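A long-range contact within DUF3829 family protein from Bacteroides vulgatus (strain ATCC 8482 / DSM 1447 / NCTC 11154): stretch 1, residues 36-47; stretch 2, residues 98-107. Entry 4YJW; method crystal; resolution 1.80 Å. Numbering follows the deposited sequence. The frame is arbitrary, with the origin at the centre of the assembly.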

# COMPACT_ATOMS: atom_id res chain seq x y z
N ASN A 36 -2.51 -5.07 -10.68
CA ASN A 36 -1.94 -5.70 -11.88
C ASN A 36 -0.43 -5.53 -11.93
O ASN A 36 0.27 -6.46 -12.35
CB ASN A 36 -2.62 -5.18 -13.14
CG ASN A 36 -4.01 -5.75 -13.28
OD1 ASN A 36 -4.31 -6.86 -12.80
ND2 ASN A 36 -4.87 -5.03 -13.93
N GLU A 37 0.09 -4.39 -11.43
CA GLU A 37 1.55 -4.20 -11.38
C GLU A 37 2.16 -5.15 -10.35
O GLU A 37 3.22 -5.72 -10.61
CB GLU A 37 1.93 -2.75 -11.03
CG GLU A 37 3.43 -2.53 -11.03
CD GLU A 37 3.78 -1.06 -11.05
OE1 GLU A 37 3.67 -0.41 -9.98
OE2 GLU A 37 4.05 -0.53 -12.14
N ILE A 38 1.48 -5.33 -9.20
CA ILE A 38 1.95 -6.26 -8.15
C ILE A 38 2.05 -7.67 -8.74
O ILE A 38 3.08 -8.35 -8.56
CB ILE A 38 1.01 -6.18 -6.92
CG1 ILE A 38 1.19 -4.80 -6.21
CG2 ILE A 38 1.29 -7.33 -5.93
CD1 ILE A 38 0.03 -4.37 -5.31
N LYS A 39 0.98 -8.12 -9.43
CA LYS A 39 1.01 -9.43 -10.10
C LYS A 39 2.14 -9.53 -11.12
O LYS A 39 2.75 -10.61 -11.24
CB LYS A 39 -0.33 -9.71 -10.82
CG LYS A 39 -1.51 -9.98 -9.89
CD LYS A 39 -2.76 -10.20 -10.76
CE LYS A 39 -4.06 -9.86 -10.09
NZ LYS A 39 -5.19 -9.90 -11.06
N ALA A 40 2.40 -8.44 -11.89
CA ALA A 40 3.48 -8.45 -12.90
C ALA A 40 4.86 -8.58 -12.24
O ALA A 40 5.71 -9.33 -12.72
CB ALA A 40 3.42 -7.20 -13.78
N VAL A 41 5.07 -7.90 -11.09
CA VAL A 41 6.33 -7.99 -10.34
C VAL A 41 6.50 -9.43 -9.82
O VAL A 41 7.59 -9.99 -9.91
CB VAL A 41 6.39 -6.94 -9.20
CG1 VAL A 41 7.55 -7.26 -8.23
CG2 VAL A 41 6.57 -5.53 -9.81
N LEU A 42 5.43 -10.05 -9.33
CA LEU A 42 5.56 -11.45 -8.89
C LEU A 42 5.97 -12.37 -10.05
O LEU A 42 6.83 -13.20 -9.87
CB LEU A 42 4.25 -11.94 -8.26
CG LEU A 42 3.85 -11.27 -6.93
CD1 LEU A 42 2.48 -11.73 -6.50
CD2 LEU A 42 4.84 -11.59 -5.82
N GLY A 43 5.42 -12.14 -11.24
CA GLY A 43 5.81 -12.92 -12.41
C GLY A 43 7.29 -12.72 -12.76
O GLY A 43 7.98 -13.69 -13.11
N TYR A 44 7.82 -11.49 -12.56
CA TYR A 44 9.23 -11.18 -12.84
C TYR A 44 10.16 -11.88 -11.85
O TYR A 44 11.33 -12.04 -12.15
CB TYR A 44 9.49 -9.66 -12.83
CG TYR A 44 8.71 -8.89 -13.87
CD1 TYR A 44 8.43 -9.45 -15.12
CD2 TYR A 44 8.29 -7.59 -13.63
CE1 TYR A 44 7.68 -8.75 -16.07
CE2 TYR A 44 7.55 -6.87 -14.58
CZ TYR A 44 7.26 -7.46 -15.80
OH TYR A 44 6.52 -6.78 -16.77
N LEU A 45 9.62 -12.33 -10.70
CA LEU A 45 10.40 -13.06 -9.69
C LEU A 45 10.47 -14.56 -9.99
O LEU A 45 11.20 -15.31 -9.30
CB LEU A 45 9.77 -12.83 -8.30
CG LEU A 45 9.81 -11.42 -7.75
CD1 LEU A 45 8.81 -11.29 -6.61
CD2 LEU A 45 11.20 -11.06 -7.21
N ASP A 46 9.74 -15.02 -11.04
CA ASP A 46 9.72 -16.45 -11.38
C ASP A 46 11.10 -16.99 -11.72
O ASP A 46 11.92 -16.33 -12.36
CB ASP A 46 8.76 -16.73 -12.54
CG ASP A 46 8.52 -18.22 -12.70
OD1 ASP A 46 7.86 -18.81 -11.81
OD2 ASP A 46 9.08 -18.82 -13.63
N GLN A 47 11.36 -18.22 -11.28
CA GLN A 47 12.62 -18.94 -11.45
C GLN A 47 13.01 -19.11 -12.94
O GLN A 47 14.19 -19.23 -13.24
CB GLN A 47 12.48 -20.33 -10.79
CG GLN A 47 12.34 -20.28 -9.25
CD GLN A 47 10.93 -20.15 -8.70
OE1 GLN A 47 10.00 -19.64 -9.36
NE2 GLN A 47 10.76 -20.48 -7.42
N ALA A 98 8.88 -1.86 0.85
CA ALA A 98 9.56 -3.15 0.88
C ALA A 98 9.32 -3.92 -0.42
O ALA A 98 10.27 -4.51 -0.94
CB ALA A 98 9.08 -3.98 2.06
N PHE A 99 8.06 -3.95 -0.91
CA PHE A 99 7.71 -4.70 -2.11
C PHE A 99 8.52 -4.24 -3.32
O PHE A 99 9.12 -5.07 -4.02
CB PHE A 99 6.20 -4.60 -2.40
CG PHE A 99 5.77 -5.51 -3.54
CD1 PHE A 99 5.58 -6.88 -3.32
CD2 PHE A 99 5.60 -5.01 -4.83
CE1 PHE A 99 5.16 -7.72 -4.38
CE2 PHE A 99 5.23 -5.85 -5.89
CZ PHE A 99 4.99 -7.20 -5.65
N TYR A 100 8.58 -2.93 -3.56
CA TYR A 100 9.30 -2.41 -4.73
C TYR A 100 10.80 -2.38 -4.51
O TYR A 100 11.54 -2.69 -5.45
CB TYR A 100 8.77 -1.03 -5.12
CG TYR A 100 7.41 -1.13 -5.77
CD1 TYR A 100 6.25 -1.10 -5.00
CD2 TYR A 100 7.28 -1.28 -7.15
CE1 TYR A 100 4.99 -1.20 -5.58
CE2 TYR A 100 6.02 -1.37 -7.75
CZ TYR A 100 4.88 -1.31 -6.95
OH TYR A 100 3.63 -1.38 -7.50
N GLU A 101 11.27 -2.11 -3.28
CA GLU A 101 12.72 -2.14 -3.02
C GLU A 101 13.27 -3.58 -3.13
O GLU A 101 14.38 -3.76 -3.63
CB GLU A 101 13.07 -1.54 -1.65
CG GLU A 101 13.01 -0.00 -1.66
CD GLU A 101 13.97 0.73 -2.59
OE1 GLU A 101 15.12 0.26 -2.76
OE2 GLU A 101 13.59 1.79 -3.12
N ASN A 102 12.51 -4.58 -2.61
CA ASN A 102 12.94 -5.99 -2.69
C ASN A 102 13.09 -6.41 -4.15
O ASN A 102 14.05 -7.11 -4.48
CB ASN A 102 11.94 -6.93 -2.00
CG ASN A 102 12.02 -6.93 -0.50
OD1 ASN A 102 13.00 -6.46 0.10
ND2 ASN A 102 10.96 -7.43 0.16
N TYR A 103 12.17 -5.98 -5.03
CA TYR A 103 12.26 -6.32 -6.46
C TYR A 103 13.49 -5.63 -7.08
O TYR A 103 14.21 -6.25 -7.87
CB TYR A 103 10.99 -5.96 -7.24
CG TYR A 103 11.15 -6.25 -8.72
CD1 TYR A 103 11.33 -7.56 -9.18
CD2 TYR A 103 11.33 -5.22 -9.63
CE1 TYR A 103 11.64 -7.83 -10.51
CE2 TYR A 103 11.60 -5.48 -10.98
CZ TYR A 103 11.76 -6.79 -11.41
OH TYR A 103 12.06 -7.05 -12.73
N LYS A 104 13.74 -4.37 -6.73
CA LYS A 104 14.95 -3.68 -7.24
C LYS A 104 16.22 -4.47 -6.84
O LYS A 104 17.05 -4.78 -7.68
CB LYS A 104 14.99 -2.23 -6.72
CG LYS A 104 16.32 -1.53 -7.05
CD LYS A 104 16.30 -0.05 -6.60
CE LYS A 104 17.69 0.53 -6.67
NZ LYS A 104 17.68 1.97 -6.28
N THR A 105 16.34 -4.84 -5.56
CA THR A 105 17.46 -5.63 -5.03
C THR A 105 17.59 -6.93 -5.82
O THR A 105 18.68 -7.28 -6.25
CB THR A 105 17.25 -5.92 -3.55
OG1 THR A 105 17.20 -4.67 -2.89
CG2 THR A 105 18.37 -6.76 -2.94
N TYR A 106 16.47 -7.66 -5.94
CA TYR A 106 16.41 -8.93 -6.65
C TYR A 106 16.94 -8.77 -8.07
O TYR A 106 17.79 -9.55 -8.48
CB TYR A 106 14.95 -9.44 -6.68
CG TYR A 106 14.79 -10.72 -7.48
CD1 TYR A 106 14.93 -11.97 -6.87
CD2 TYR A 106 14.42 -10.69 -8.82
CE1 TYR A 106 14.75 -13.15 -7.59
CE2 TYR A 106 14.26 -11.86 -9.56
CZ TYR A 106 14.41 -13.09 -8.93
OH TYR A 106 14.27 -14.25 -9.66
N ARG A 107 16.41 -7.79 -8.84
CA ARG A 107 16.84 -7.61 -10.24
C ARG A 107 18.37 -7.36 -10.35
O ARG A 107 19.03 -7.99 -11.18
CB ARG A 107 16.06 -6.47 -10.89
CG ARG A 107 16.55 -6.13 -12.31
CD ARG A 107 15.68 -5.04 -12.93
NE ARG A 107 16.25 -4.59 -14.20
CZ ARG A 107 17.20 -3.67 -14.31
NH1 ARG A 107 17.69 -3.08 -13.22
NH2 ARG A 107 17.66 -3.31 -15.50
O HOH W 1 13.12 -14.01 -11.96

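Two helical segments running in roughly the same direction, at 28° with their axes 11.0 Å apart at closest approach, pack through three aromatic rings of one against mainly aliphatic side chains of the other, with polar links near the two ends of the contact. The large side chains of Phe99, Tyr103 and Tyr106 occupy the space between the segments, Tyr100 contributes through its hydroxyl, and 552 Å² of surface is buried in total. Phe99, Tyr103 and Tyr106 all adopt chi1 t and point their CA-to-CB bonds toward the first stretch. The Phe99 ring reaches Ile38 (CZ to CG2, 3.7 Å) and Val41 (CE2 to CG1, 3.6 Å), with Leu42 CD2 at its edge. Val41, a compact side chain pointing toward the second stretch, also places CG1 3.8 Å from Tyr103 CG, so one methyl serves two rings. Leu45 starts sideways, but its end comes nearer: CD2 sits over the face of Tyr106, 3.6 Å from the ring centroid, in a CH-pi contact, and at the edge of Tyr103. At one end, Tyr100 OH donates a hydrogen bond to Glu37 OE1 (2.7 Å), the extended start of the glutamate chain carrying its carboxylate to the hydroxyl. Near the other, Tyr106 OH donates to a water (2.6 Å to its O), which in turn donates to Tyr44 O and Asp46 O, tying the ring to the backbone near the end of the first stretch.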